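Local coordinates for aluminum resistance protein (Clostridium novyi, PDB 3I16) that probably cleaves carbon-sulfur bonds as a pyridoxal-5'-phosphate-dependent lyase of the methionine gamma-lyase family and may take part in aluminum resistance, at residues P95-N99 / G100-L104; G123-D127 / T128-V132; A258-K261 / D262-E265. All coordinates share one frame; numbering follows the deposited sequence.

Interaction 1: residues P95-N99 / G100-L104; sequences PHFVN and GTHAL. With PLP (pyridoxal-5'-phosphate), chain J.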
loop_
_atom_site.group_PDB
_atom_site.type_symbol
_atom_site.label_atom_id
_atom_site.label_comp_id
_atom_site.label_asym_id
_atom_site.label_seq_id
_atom_site.Cartn_x
_atom_site.Cartn_y
_atom_site.Cartn_z
ATOM N N PRO B 95 -1.603 -11.139 8.848
ATOM C CA PRO B 95 -2.502 -9.974 8.801
ATOM C C PRO B 95 -3.985 -10.380 8.673
ATOM O O PRO B 95 -4.904 -9.582 8.995
ATOM C CB PRO B 95 -2.043 -9.227 7.548
ATOM C CG PRO B 95 -1.351 -10.232 6.702
ATOM C CD PRO B 95 -0.736 -11.211 7.664
ATOM N N HIS B 96 -4.183 -11.637 8.255
ATOM C CA HIS B 96 -5.481 -12.225 7.998
ATOM C C HIS B 96 -6.352 -12.417 9.271
ATOM O O HIS B 96 -7.565 -12.572 9.128
ATOM C CB HIS B 96 -5.299 -13.577 7.257
ATOM C CG HIS B 96 -4.521 -13.474 5.977
ATOM N ND1 HIS B 96 -3.168 -13.202 5.947
ATOM C CD2 HIS B 96 -4.904 -13.617 4.685
ATOM C CE1 HIS B 96 -2.759 -13.150 4.690
ATOM N NE2 HIS B 96 -3.790 -13.404 3.902
ATOM N N PHE B 97 -5.761 -12.457 10.474
ATOM C CA PHE B 97 -6.561 -12.566 11.718
ATOM C C PHE B 97 -7.172 -11.191 11.931
ATOM O O PHE B 97 -6.459 -10.189 11.944
ATOM C CB PHE B 97 -5.770 -12.926 12.974
ATOM C CG PHE B 97 -5.211 -14.325 12.996
ATOM C CD1 PHE B 97 -6.038 -15.418 13.204
ATOM C CD2 PHE B 97 -3.841 -14.538 12.892
ATOM C CE1 PHE B 97 -5.523 -16.693 13.245
ATOM C CE2 PHE B 97 -3.316 -15.826 12.913
ATOM C CZ PHE B 97 -4.144 -16.900 13.111
ATOM N N VAL B 98 -8.489 -11.139 12.109
ATOM C CA VAL B 98 -9.194 -9.863 12.158
ATOM C C VAL B 98 -9.062 -9.134 13.496
ATOM O O VAL B 98 -9.262 -7.921 13.568
ATOM C CB VAL B 98 -10.689 -10.009 11.682
ATOM C CG1 VAL B 98 -10.734 -10.529 10.227
ATOM C CG2 VAL B 98 -11.528 -10.884 12.611
ATOM N N ASN B 99 -8.736 -9.888 14.532
ATOM C CA ASN B 99 -8.563 -9.393 15.888
ATOM C C ASN B 99 -8.018 -10.532 16.729
ATOM O O ASN B 99 -7.767 -11.620 16.202
ATOM C CB ASN B 99 -9.889 -8.846 16.466
ATOM C CG ASN B 99 -11.010 -9.850 16.446
ATOM O OD1 ASN B 99 -10.807 -11.073 16.514
ATOM N ND2 ASN B 99 -12.235 -9.332 16.354
ATOM N N GLY B 100 -7.796 -10.274 18.014
ATOM C CA GLY B 100 -7.291 -11.289 18.914
ATOM C C GLY B 100 -8.231 -12.455 19.130
ATOM O O GLY B 100 -7.793 -13.585 19.261
ATOM N N THR B 101 -9.526 -12.183 19.194
ATOM C CA THR B 101 -10.514 -13.250 19.352
ATOM C C THR B 101 -10.405 -14.260 18.198
ATOM O O THR B 101 -10.545 -15.468 18.397
ATOM C CB THR B 101 -11.932 -12.645 19.428
ATOM O OG1 THR B 101 -11.960 -11.666 20.475
ATOM C CG2 THR B 101 -12.994 -13.701 19.681
ATOM N N HIS B 102 -10.147 -13.761 16.990
ATOM C CA HIS B 102 -9.989 -14.627 15.832
ATOM C C HIS B 102 -8.815 -15.581 16.054
ATOM O O HIS B 102 -8.980 -16.790 15.893
ATOM C CB HIS B 102 -9.836 -13.796 14.556
ATOM C CG HIS B 102 -9.845 -14.593 13.292
ATOM N ND1 HIS B 102 -9.554 -14.027 12.066
ATOM C CD2 HIS B 102 -10.040 -15.915 13.061
ATOM C CE1 HIS B 102 -9.632 -14.958 11.131
ATOM N NE2 HIS B 102 -9.924 -16.111 11.711
ATOM N N ALA B 103 -7.668 -15.055 16.483
ATOM C CA ALA B 103 -6.494 -15.886 16.747
ATOM C C ALA B 103 -6.770 -16.940 17.832
ATOM O O ALA B 103 -6.406 -18.095 17.674
ATOM C CB ALA B 103 -5.295 -15.022 17.149
ATOM N N LEU B 104 -7.424 -16.545 18.923
ATOM C CA LEU B 104 -7.747 -17.474 20.009
ATOM C C LEU B 104 -8.716 -18.557 19.549
ATOM O O LEU B 104 -8.518 -19.745 19.814
ATOM C CB LEU B 104 -8.342 -16.711 21.187
ATOM C CG LEU B 104 -7.392 -15.701 21.846
ATOM C CD1 LEU B 104 -8.190 -14.654 22.569
ATOM C CD2 LEU B 104 -6.427 -16.382 22.782
HETATM N N1 PLP J . -8.248 -11.923 25.495
HETATM C C2 PLP J . -8.018 -10.902 26.367
HETATM C C2A PLP J . -7.789 -11.197 27.818
HETATM C C3 PLP J . -7.993 -9.597 25.876
HETATM O O3 PLP J . -7.748 -8.569 26.751
HETATM C C4 PLP J . -8.213 -9.341 24.515
HETATM C C5 PLP J . -8.453 -10.395 23.639
HETATM C C6 PLP J . -8.452 -11.677 24.150
HETATM C C5A PLP J . -8.668 -10.217 22.148
HETATM O O4P PLP J . -9.525 -9.163 21.857
HETATM P P PLP J . -9.794 -8.548 20.366
HETATM O O1P PLP J . -8.535 -8.219 19.579
HETATM O O2P PLP J . -10.488 -7.244 20.681
HETATM O O3P PLP J . -10.641 -9.535 19.578
#
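Asn99 caps the helix that begins at Gly100: its OD1 accepts from His102 N at 2.8 Å, the donor lying nearly along the C=O axis (172°). CG of Asn99 sits between its backbone N and carbonyl carbon (chi1 56°), which swings OD1 over the first helical turn. A second side-chain-to-backbone bond runs the other way, from Val98 N to His102 ND1 (3.1 Å), with the donor in the imidazole plane; accepting there, ND1 carries no proton. This bond and the Phe97 edge over its face restrain the ring's rotation. The aromatic contact is T-shaped: Phe97 CD1 stands over the face of His102, with centroids 5.2 Å apart and planes at 78°. Ala103 CB meets one face of Phe97 in a CH-pi contact, 4.2 Å from the centroid. Gly100 N binds the cofactor phosphate at O1P (2.7 Å), and Thr101 N and OG1 bind O3P (OG1 at 2.7 Å), an N-terminal anion site known from fold-type I pyridoxal enzymes; OG1 is also hydrogen-bonded to Thr128 OG1. The turn joins strand 90-94 to helix 100-111; Leu129 of helix 129-133 packs on Thr101 and Leu104, while Leu271 of helix 261-271 lies against Phe97 and His102.

Interaction 2: residues G123-D127 / T128-V132; sequences GEPYD and TLHDV. With PLP (pyridoxal-5'-phosphate), chain J.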
loop_
_atom_site.group_PDB
_atom_site.type_symbol
_atom_site.label_atom_id
_atom_site.label_comp_id
_atom_site.label_asym_id
_atom_site.label_seq_id
_atom_site.Cartn_x
_atom_site.Cartn_y
_atom_site.Cartn_z
ATOM N N GLY B 123 -11.412 -18.936 35.515
ATOM C CA GLY B 123 -12.788 -18.519 35.568
ATOM C C GLY B 123 -13.329 -18.323 34.156
ATOM O O GLY B 123 -12.734 -18.787 33.161
ATOM N N GLU B 124 -14.432 -17.594 34.060
ATOM C CA GLU B 124 -15.094 -17.353 32.782
ATOM C C GLU B 124 -14.169 -16.565 31.856
ATOM O O GLU B 124 -13.591 -15.555 32.288
ATOM C CB GLU B 124 -16.434 -16.609 32.971
ATOM C CG GLU B 124 -16.364 -15.134 33.421
ATOM C CD GLU B 124 -17.741 -14.482 33.500
ATOM O OE1 GLU B 124 -18.741 -15.143 33.159
ATOM O OE2 GLU B 124 -17.826 -13.300 33.893
ATOM N N PRO B 125 -13.999 -17.015 30.593
ATOM C CA PRO B 125 -13.128 -16.241 29.701
ATOM C C PRO B 125 -13.690 -14.886 29.308
ATOM O O PRO B 125 -14.867 -14.601 29.554
ATOM C CB PRO B 125 -13.036 -17.121 28.446
ATOM C CG PRO B 125 -13.643 -18.454 28.839
ATOM C CD PRO B 125 -14.665 -18.096 29.845
ATOM N N TYR B 126 -12.814 -14.064 28.729
ATOM C CA TYR B 126 -13.124 -12.749 28.170
ATOM C C TYR B 126 -14.395 -12.875 27.338
ATOM O O TYR B 126 -14.505 -13.839 26.555
ATOM C CB TYR B 126 -11.943 -12.349 27.260
ATOM C CG TYR B 126 -11.855 -10.896 26.839
ATOM C CD1 TYR B 126 -11.282 -9.943 27.676
ATOM C CD2 TYR B 126 -12.274 -10.487 25.575
ATOM C CE1 TYR B 126 -11.168 -8.623 27.286
ATOM C CE2 TYR B 126 -12.159 -9.166 25.176
ATOM C CZ TYR B 126 -11.612 -8.243 26.039
ATOM O OH TYR B 126 -11.507 -6.937 25.652
ATOM N N ASP B 127 -15.298 -11.912 27.466
ATOM C CA ASP B 127 -16.591 -11.852 26.797
ATOM C C ASP B 127 -16.742 -12.359 25.386
ATOM O O ASP B 127 -17.654 -13.134 25.101
ATOM C CB ASP B 127 -17.109 -10.399 26.787
ATOM C CG ASP B 127 -17.178 -9.783 28.177
ATOM O OD1 ASP B 127 -16.102 -9.629 28.806
ATOM O OD2 ASP B 127 -18.295 -9.431 28.611
ATOM N N THR B 128 -15.871 -11.904 24.501
ATOM C CA THR B 128 -16.023 -12.222 23.085
ATOM C C THR B 128 -15.797 -13.711 22.797
ATOM O O THR B 128 -16.234 -14.199 21.759
ATOM C CB THR B 128 -15.111 -11.349 22.203
ATOM O OG1 THR B 128 -13.753 -11.803 22.325
ATOM C CG2 THR B 128 -15.200 -9.883 22.623
ATOM N N LEU B 129 -15.188 -14.441 23.746
ATOM C CA LEU B 129 -14.939 -15.861 23.551
ATOM C C LEU B 129 -16.174 -16.699 23.870
ATOM O O LEU B 129 -16.267 -17.858 23.454
ATOM C CB LEU B 129 -13.732 -16.287 24.385
ATOM C CG LEU B 129 -12.677 -17.192 23.768
ATOM C CD1 LEU B 129 -12.227 -16.722 22.365
ATOM C CD2 LEU B 129 -11.482 -17.234 24.725
ATOM N N HIS B 130 -17.165 -16.120 24.537
ATOM C CA HIS B 130 -18.349 -16.901 24.928
ATOM C C HIS B 130 -19.127 -17.487 23.749
ATOM O O HIS B 130 -19.579 -18.635 23.814
ATOM C CB HIS B 130 -19.262 -16.081 25.837
ATOM C CG HIS B 130 -18.647 -15.761 27.173
ATOM N ND1 HIS B 130 -19.373 -15.772 28.342
ATOM C CD2 HIS B 130 -17.368 -15.475 27.528
ATOM C CE1 HIS B 130 -18.579 -15.459 29.350
ATOM N NE2 HIS B 130 -17.359 -15.270 28.882
ATOM N N ASP B 131 -19.265 -16.724 22.671
ATOM C CA ASP B 131 -19.945 -17.210 21.471
ATOM C C ASP B 131 -19.109 -18.216 20.669
ATOM O O ASP B 131 -19.656 -19.071 19.983
ATOM C CB ASP B 131 -20.330 -16.041 20.564
ATOM C CG ASP B 131 -21.514 -15.229 21.107
ATOM O OD1 ASP B 131 -22.190 -15.659 22.065
ATOM O OD2 ASP B 131 -21.761 -14.148 20.545
ATOM N N VAL B 132 -17.795 -18.081 20.749
ATOM C CA VAL B 132 -16.874 -18.952 20.066
ATOM C C VAL B 132 -16.975 -20.332 20.678
ATOM O O VAL B 132 -17.024 -21.336 19.961
ATOM C CB VAL B 132 -15.427 -18.417 20.169
ATOM C CG1 VAL B 132 -14.447 -19.371 19.532
ATOM C CG2 VAL B 132 -15.316 -17.022 19.501
HETATM N N1 PLP J . -8.248 -11.923 25.495
HETATM C C2 PLP J . -8.018 -10.902 26.367
HETATM C C2A PLP J . -7.789 -11.197 27.818
HETATM C C3 PLP J . -7.993 -9.597 25.876
HETATM O O3 PLP J . -7.748 -8.569 26.751
HETATM C C4 PLP J . -8.213 -9.341 24.515
HETATM C C5 PLP J . -8.453 -10.395 23.639
HETATM C C6 PLP J . -8.452 -11.677 24.150
HETATM C C5A PLP J . -8.668 -10.217 22.148
HETATM O O4P PLP J . -9.525 -9.163 21.857
HETATM P P PLP J . -9.794 -8.548 20.366
HETATM O O1P PLP J . -8.535 -8.219 19.579
HETATM O O2P PLP J . -10.488 -7.244 20.681
HETATM O O3P PLP J . -10.641 -9.535 19.578
HETATM O O HOH W 1 -19.311 -14.005 23.078
#
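With chi1 at -165°, Tyr126 extends its phenol away from its own amide and over the cofactor, whereas His130 holds CG anti to its own carbonyl carbon (chi1 -66°) and reaches back to the Pro125 carbonyl. The frame is a type I beta turn from Tyr126 to Leu129 that leads into helix 129-133, closed by Leu129 N to Tyr126 O at 3.0 Å. His130 adds two bonds: its N donates to Asp127 O, and NE2 donates to Pro125 O at 2.7 Å, with the oxygen in the ring plane although the donor stands 35° above the carbonyl plane. This side-chain bond ties the helix to the loop before the turn. In one conformer Glu124 OE1 lies at the ring's edge near CE1. Tyr126 lays a face over the pyridine ring, with C3 3.6 Å above its plane and offset toward the rim, as the aromatic residue over the cofactor ring does in fold-type I pyridoxal enzymes. Thr128 runs alongside Tyr126, its OG1 at the phenol edge and bonded to Thr101; Tyr126 OH pairs with Tyr372. Pro125 CB packs on Leu129 CD2. A water donates to Asp127 O at 2.8 Å and accepts from Asp131 N at 2.7 Å.

Interaction 3: residues A258-K261 / D262-E265; sequences AGTK and DCIE. With EDO (1,2-ethanediol), chain O.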
loop_
_atom_site.group_PDB
_atom_site.type_symbol
_atom_site.label_atom_id
_atom_site.label_comp_id
_atom_site.label_asym_id
_atom_site.label_seq_id
_atom_site.Cartn_x
_atom_site.Cartn_y
_atom_site.Cartn_z
ATOM N N ALA B 258 2.178 -18.793 18.787
ATOM C CA ALA B 258 3.511 -19.357 18.861
ATOM C C ALA B 258 3.373 -20.631 19.673
ATOM O O ALA B 258 2.584 -20.682 20.643
ATOM C CB ALA B 258 4.473 -18.371 19.517
ATOM N N GLY B 259 4.102 -21.675 19.283
ATOM C CA GLY B 259 3.992 -22.924 19.999
ATOM C C GLY B 259 4.539 -24.119 19.258
ATOM O O GLY B 259 5.353 -23.978 18.368
ATOM N N THR B 260 4.076 -25.296 19.632
ATOM C CA THR B 260 4.522 -26.512 18.982
ATOM C C THR B 260 4.095 -26.521 17.528
ATOM O O THR B 260 3.065 -25.936 17.158
ATOM C CB THR B 260 4.012 -27.782 19.682
ATOM O OG1 THR B 260 2.595 -27.915 19.526
ATOM C CG2 THR B 260 4.383 -27.758 21.146
ATOM N N LYS B 261 4.908 -27.164 16.694
ATOM C CA LYS B 261 4.613 -27.253 15.274
ATOM C C LYS B 261 3.245 -27.875 15.028
ATOM O O LYS B 261 2.481 -27.400 14.172
ATOM C CB LYS B 261 5.708 -28.039 14.556
ATOM C CG LYS B 261 5.583 -28.057 13.033
ATOM C CD LYS B 261 6.854 -28.620 12.395
ATOM C CE LYS B 261 6.747 -28.743 10.891
ATOM N NZ LYS B 261 8.048 -29.110 10.255
ATOM N N ASP B 262 2.920 -28.929 15.768
ATOM C CA ASP B 262 1.616 -29.583 15.607
ATOM C C ASP B 262 0.454 -28.619 15.957
ATOM O O ASP B 262 -0.507 -28.531 15.215
ATOM C CB ASP B 262 1.527 -30.839 16.470
ATOM C CG ASP B 262 0.315 -31.665 16.148
ATOM O OD1 ASP B 262 0.190 -32.090 14.977
ATOM O OD2 ASP B 262 -0.501 -31.904 17.061
ATOM N N CYS B 263 0.542 -27.904 17.078
ATOM C CA CYS B 263 -0.519 -26.938 17.449
ATOM C C CYS B 263 -0.633 -25.771 16.467
ATOM O O CYS B 263 -1.732 -25.299 16.199
ATOM C CB CYS B 263 -0.304 -26.364 18.847
ATOM S SG CYS B 263 -0.484 -27.569 20.192
ATOM N N ILE B 264 0.497 -25.318 15.926
ATOM C CA ILE B 264 0.503 -24.200 14.984
ATOM C C ILE B 264 -0.063 -24.665 13.651
ATOM O O ILE B 264 -0.895 -23.965 13.063
ATOM C CB ILE B 264 1.900 -23.586 14.840
ATOM C CG1 ILE B 264 2.284 -22.833 16.140
ATOM C CG2 ILE B 264 1.955 -22.640 13.648
ATOM C CD1 ILE B 264 1.529 -21.502 16.404
ATOM N N GLU B 265 0.346 -25.850 13.182
ATOM C CA GLU B 265 -0.221 -26.364 11.937
ATOM C C GLU B 265 -1.734 -26.523 12.038
ATOM O O GLU B 265 -2.460 -26.077 11.139
ATOM C CB GLU B 265 0.443 -27.667 11.488
ATOM C CG GLU B 265 1.824 -27.423 10.893
ATOM C CD GLU B 265 2.591 -28.701 10.620
ATOM O OE1 GLU B 265 2.085 -29.778 10.970
ATOM O OE2 GLU B 265 3.721 -28.614 10.092
HETATM C C1 EDO O . -2.359 -32.052 11.935
HETATM O O1 EDO O . -2.057 -32.939 10.858
HETATM C C2 EDO O . -1.289 -30.972 12.035
HETATM O O2 EDO O . -0.239 -31.201 11.091
#
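Thr260 satisfies two amide donors of the helix that follows it: OG1 accepts from Cys263 N at 3.2 Å, and its carbonyl O accepts from Ile264 N at 2.9 Å. A chi1 of 68° folds OG1 back over the main chain toward Cys263 N. The next carbonyl, Lys261 O, takes Glu265 N at 2.8 Å, while Lys261 N donates outward to Glu89 OE1. Among the side chains, Glu265 OE1 accepts from O2 of an ethanediol molecule (2.7 Å), probably left by crystallisation, which also bonds to Ser139 O of the second subunit. The other oxygen, OE2, rests against the Lys261 chain, 3.1 Å from CE; NZ stays 4.4 Å away, too far for a salt bridge, though the opposite charges should attract weakly. The Ile264 side chain lies against the strand backbone, with CD1 3.8 Å from Ala258 CA; it also touches Ser90 and Leu92 of strand 90-94 and Leu237 of strand 237-241. The whole is a strand-to-helix junction with a threonine N-cap, by which strand 255-259 of the mixed sheet passes into helix 261-271.

How the interactions relate
Along the chain the three contacts come in series, none nesting in or crossing another, and each closes a short turn at the start of a helix. Interaction 1 turns strand 90-94 into helix 100-111, interaction 2 leads the loop after strand 117-120 into helix 129-133, and interaction 3 joins strand 255-259 to helix 261-271; all three strands belong to the seven-stranded mixed sheet. Interactions 1 and 2 meet at the hydroxyls of Thr101 and Thr128; interaction 1 binds the cofactor's phosphate and interaction 2 lays Tyr126 over its ring. Interaction 3 stands apart, its nearest atoms about 8 Å from interaction 1 and about 14 Å from interaction 2.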